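Local coordinates for protein CHIR AB1 (Gallus gallus, PDB 2VSD) that probably acts as a chicken Fc receptor, binding antibody through its extracellular immunoglobulin domain, the part present here, at residues L3-H11 with W82-L92. Sequence-based numbering, arbitrary orientation.
Sequences LPQPSLSLH and WTSNQSDPVEL. Unlike the reference sequence in segment 3-11: Q5 (reference Arg). Unlike the reference sequence in segment 82-92: N85 (reference Lys), Q86 (reference Lys).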
loop_
_atom_site.group_PDB
_atom_site.type_symbol
_atom_site.label_atom_id
_atom_site.label_comp_id
_atom_site.label_asym_id
_atom_site.label_seq_id
_atom_site.Cartn_x
_atom_site.Cartn_y
_atom_site.Cartn_z
ATOM N N LEU A 3 -2.164 18.260 -4.552
ATOM C CA LEU A 3 -2.102 16.927 -5.224
ATOM C C LEU A 3 -3.452 16.544 -5.889
ATOM O O LEU A 3 -4.394 16.149 -5.203
ATOM C CB LEU A 3 -1.626 15.847 -4.231
ATOM C CG LEU A 3 -0.861 14.719 -4.921
ATOM C CD1 LEU A 3 0.187 14.028 -4.066
ATOM C CD2 LEU A 3 -1.864 13.730 -5.357
ATOM N N PRO A 4 -3.546 16.683 -7.227
ATOM C CA PRO A 4 -4.814 16.406 -7.918
ATOM C C PRO A 4 -5.266 14.926 -7.859
ATOM O O PRO A 4 -4.480 14.029 -8.163
ATOM C CB PRO A 4 -4.521 16.809 -9.364
ATOM C CG PRO A 4 -3.040 16.770 -9.482
ATOM C CD PRO A 4 -2.496 17.132 -8.161
ATOM N N GLN A 5 -6.524 14.721 -7.470
ATOM C CA GLN A 5 -7.172 13.405 -7.427
ATOM C C GLN A 5 -6.985 12.673 -8.754
ATOM O O GLN A 5 -7.238 13.259 -9.820
ATOM C CB GLN A 5 -8.664 13.579 -7.118
ATOM C CG GLN A 5 -9.468 12.270 -7.011
ATOM C CD GLN A 5 -10.987 12.474 -7.010
ATOM O OE1 GLN A 5 -11.513 13.462 -7.541
ATOM N NE2 GLN A 5 -11.694 11.534 -6.422
ATOM N N PRO A 6 -6.535 11.394 -8.708
ATOM C CA PRO A 6 -6.400 10.658 -9.963
ATOM C C PRO A 6 -7.768 10.160 -10.453
ATOM O O PRO A 6 -8.731 10.182 -9.706
ATOM C CB PRO A 6 -5.483 9.485 -9.583
ATOM C CG PRO A 6 -5.813 9.217 -8.122
ATOM C CD PRO A 6 -6.124 10.584 -7.532
ATOM N N SER A 7 -7.838 9.713 -11.696
ATOM C CA SER A 7 -9.063 9.063 -12.180
ATOM C C SER A 7 -8.744 7.703 -12.795
ATOM O O SER A 7 -7.663 7.476 -13.332
ATOM C CB SER A 7 -9.778 9.971 -13.187
ATOM O OG SER A 7 -8.972 10.094 -14.329
ATOM N N LEU A 8 -9.708 6.799 -12.726
ATOM C CA LEU A 8 -9.451 5.391 -13.027
ATOM C C LEU A 8 -10.434 4.983 -14.117
ATOM O O LEU A 8 -11.630 5.353 -14.076
ATOM C CB LEU A 8 -9.627 4.565 -11.745
ATOM C CG LEU A 8 -9.365 3.049 -11.745
ATOM C CD1 LEU A 8 -7.926 2.705 -12.102
ATOM C CD2 LEU A 8 -9.802 2.460 -10.366
ATOM N N SER A 9 -9.924 4.276 -15.117
ATOM C CA SER A 9 -10.806 3.675 -16.099
ATOM C C SER A 9 -10.609 2.163 -16.127
ATOM O O SER A 9 -9.544 1.650 -15.765
ATOM C CB SER A 9 -10.584 4.298 -17.482
ATOM O OG SER A 9 -9.285 4.034 -17.948
ATOM N N LEU A 10 -11.651 1.468 -16.548
ATOM C CA LEU A 10 -11.622 0.012 -16.669
ATOM C C LEU A 10 -11.984 -0.430 -18.086
ATOM O O LEU A 10 -13.036 -0.025 -18.604
ATOM C CB LEU A 10 -12.593 -0.576 -15.655
ATOM C CG LEU A 10 -13.037 -2.032 -15.866
ATOM C CD1 LEU A 10 -11.888 -2.995 -15.569
ATOM C CD2 LEU A 10 -14.258 -2.353 -15.006
ATOM N N HIS A 11 -11.146 -1.276 -18.692
ATOM C CA HIS A 11 -11.437 -1.795 -20.049
ATOM C C HIS A 11 -11.035 -3.256 -20.098
ATOM O O HIS A 11 -9.922 -3.588 -19.716
ATOM C CB HIS A 11 -10.660 -1.033 -21.135
ATOM C CG HIS A 11 -10.989 0.434 -21.199
ATOM N ND1 HIS A 11 -10.258 1.389 -20.524
ATOM C CD2 HIS A 11 -12.004 1.097 -21.801
ATOM C CE1 HIS A 11 -10.791 2.582 -20.731
ATOM N NE2 HIS A 11 -11.855 2.432 -21.500
ATOM N N TRP A 82 3.697 13.623 -0.098
ATOM C CA TRP A 82 2.309 13.855 -0.425
ATOM C C TRP A 82 1.671 12.580 -0.952
ATOM O O TRP A 82 2.307 11.811 -1.665
ATOM C CB TRP A 82 2.190 14.956 -1.493
ATOM C CG TRP A 82 2.240 16.396 -0.944
ATOM C CD1 TRP A 82 2.260 16.783 0.380
ATOM C CD2 TRP A 82 2.204 17.614 -1.712
ATOM N NE1 TRP A 82 2.282 18.165 0.474
ATOM C CE2 TRP A 82 2.249 18.699 -0.789
ATOM C CE3 TRP A 82 2.164 17.898 -3.088
ATOM C CZ2 TRP A 82 2.232 20.039 -1.204
ATOM C CZ3 TRP A 82 2.163 19.242 -3.500
ATOM C CH2 TRP A 82 2.192 20.293 -2.556
ATOM N N THR A 83 0.408 12.399 -0.604
ATOM C CA THR A 83 -0.429 11.347 -1.209
ATOM C C THR A 83 -1.716 11.944 -1.761
ATOM O O THR A 83 -2.248 12.913 -1.207
ATOM C CB THR A 83 -0.748 10.196 -0.210
ATOM O OG1 THR A 83 -1.518 9.185 -0.882
ATOM C CG2 THR A 83 -1.522 10.689 0.986
ATOM N N SER A 84 -2.215 11.379 -2.853
ATOM C CA SER A 84 -3.516 11.774 -3.373
ATOM C C SER A 84 -4.619 11.171 -2.530
ATOM O O SER A 84 -4.382 10.274 -1.725
ATOM C CB SER A 84 -3.698 11.327 -4.834
ATOM O OG SER A 84 -3.909 9.918 -4.924
ATOM N N ASN A 85 -5.831 11.655 -2.736
ATOM C CA ASN A 85 -7.001 10.914 -2.281
ATOM C C ASN A 85 -7.228 9.763 -3.270
ATOM O O ASN A 85 -6.638 9.750 -4.356
ATOM C CB ASN A 85 -8.234 11.820 -2.238
ATOM C CG ASN A 85 -8.282 12.685 -0.974
ATOM O OD1 ASN A 85 -8.052 12.201 0.154
ATOM N ND2 ASN A 85 -8.586 13.963 -1.153
ATOM N N GLN A 86 -8.039 8.797 -2.868
ATOM C CA GLN A 86 -8.517 7.758 -3.800
ATOM C C GLN A 86 -9.252 8.371 -4.981
ATOM O O GLN A 86 -10.005 9.337 -4.813
ATOM C CB GLN A 86 -9.472 6.821 -3.095
ATOM C CG GLN A 86 -8.849 5.884 -2.038
ATOM C CD GLN A 86 -7.853 4.903 -2.605
ATOM O OE1 GLN A 86 -7.667 4.805 -3.826
ATOM N NE2 GLN A 86 -7.175 4.182 -1.712
ATOM N N SER A 87 -9.044 7.813 -6.171
ATOM C CA SER A 87 -9.920 8.081 -7.315
ATOM C C SER A 87 -11.406 7.776 -6.989
ATOM O O SER A 87 -11.723 7.033 -6.054
ATOM C CB SER A 87 -9.438 7.268 -8.522
ATOM O OG SER A 87 -9.710 5.878 -8.318
ATOM N N ASP A 88 -12.333 8.326 -7.778
ATOM C CA ASP A 88 -13.706 7.856 -7.749
ATOM C C ASP A 88 -13.662 6.361 -8.128
ATOM O O ASP A 88 -12.817 5.968 -8.899
ATOM C CB ASP A 88 -14.552 8.609 -8.779
ATOM C CG ASP A 88 -14.834 10.058 -8.360
ATOM O OD1 ASP A 88 -14.804 10.357 -7.136
ATOM O OD2 ASP A 88 -15.114 10.854 -9.265
ATOM N N PRO A 89 -14.591 5.555 -7.605
ATOM C CA PRO A 89 -14.526 4.091 -7.801
ATOM C C PRO A 89 -14.951 3.632 -9.204
ATOM O O PRO A 89 -15.761 4.316 -9.895
ATOM C CB PRO A 89 -15.494 3.573 -6.739
ATOM C CG PRO A 89 -16.570 4.652 -6.703
ATOM C CD PRO A 89 -15.770 5.953 -6.802
ATOM N N VAL A 90 -14.406 2.483 -9.634
ATOM C CA VAL A 90 -14.914 1.812 -10.850
ATOM C C VAL A 90 -15.174 0.378 -10.424
ATOM O O VAL A 90 -14.330 -0.233 -9.749
ATOM C CB VAL A 90 -13.922 1.872 -12.024
ATOM C CG1 VAL A 90 -14.515 1.246 -13.309
ATOM C CG2 VAL A 90 -13.561 3.337 -12.341
ATOM N N GLU A 91 -16.336 -0.148 -10.791
ATOM C CA GLU A 91 -16.746 -1.468 -10.339
ATOM C C GLU A 91 -16.484 -2.520 -11.434
ATOM O O GLU A 91 -16.911 -2.333 -12.596
ATOM C CB GLU A 91 -18.216 -1.414 -9.969
ATOM C CG GLU A 91 -18.675 -2.615 -9.139
ATOM C CD GLU A 91 -18.319 -2.523 -7.663
ATOM O OE1 GLU A 91 -17.891 -1.447 -7.184
ATOM O OE2 GLU A 91 -18.532 -3.535 -6.961
ATOM N N LEU A 92 -15.749 -3.585 -11.066
ATOM C CA LEU A 92 -15.659 -4.810 -11.916
ATOM C C LEU A 92 -16.789 -5.779 -11.558
ATOM O O LEU A 92 -16.908 -6.259 -10.414
ATOM C CB LEU A 92 -14.285 -5.483 -11.750
ATOM C CG LEU A 92 -14.109 -6.758 -12.586
ATOM C CD1 LEU A 92 -14.272 -6.419 -14.113
ATOM C CD2 LEU A 92 -12.745 -7.311 -12.283
HETATM O O HOH W 1 -6.199 14.084 -4.351
HETATM O O HOH W 2 -11.391 10.410 -9.545
HETATM O O HOH W 3 -12.084 7.257 -11.236
#
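L3-H11 and W82-L92 run side by side in the same general direction, 27° apart where strand 7-11 passes strand 90-92, and water rather than direct backbone pairing bridges much of the gap: one molecule joins L3 O to N85 N, a second P6 O to D88 N, a third L8 N to D88 O. The direct polar link comes from Q5. Its side chain, extended with CG anti to the backbone N (chi1 -179°), brings NE2 to Q86 O at 3.2 Å, nearly straight and on a carbonyl lone pair; a weak second bond reaches D88 OD1, whose carboxylate stands almost perpendicular to the amide. P6 lays its CD 3.5 Å from S84 OG, which donates to N85 O and accepts a hydrogen bond from the backbone N of Y75. Replacing S84 by alanine would probably cost N85 O its hydroxyl donor and Y75 N its side-chain acceptor, and remove the oxygen that touches P6 CD and CG. Further along, L8 CB lies 3.7 Å from S87 OG, a hydroxyl hydrogen-bonded to C73 N and D88 O, and V90 sets CG1 against L10 CB at 3.5 Å and CG2 against L8 O at 3.3 Å. The contact thus closes one edge of the immunoglobulin sandwich, where strand 7-11, paired with strand 21-27 in one sheet, meets strand 81-92, paired with strand 69-78 in the other.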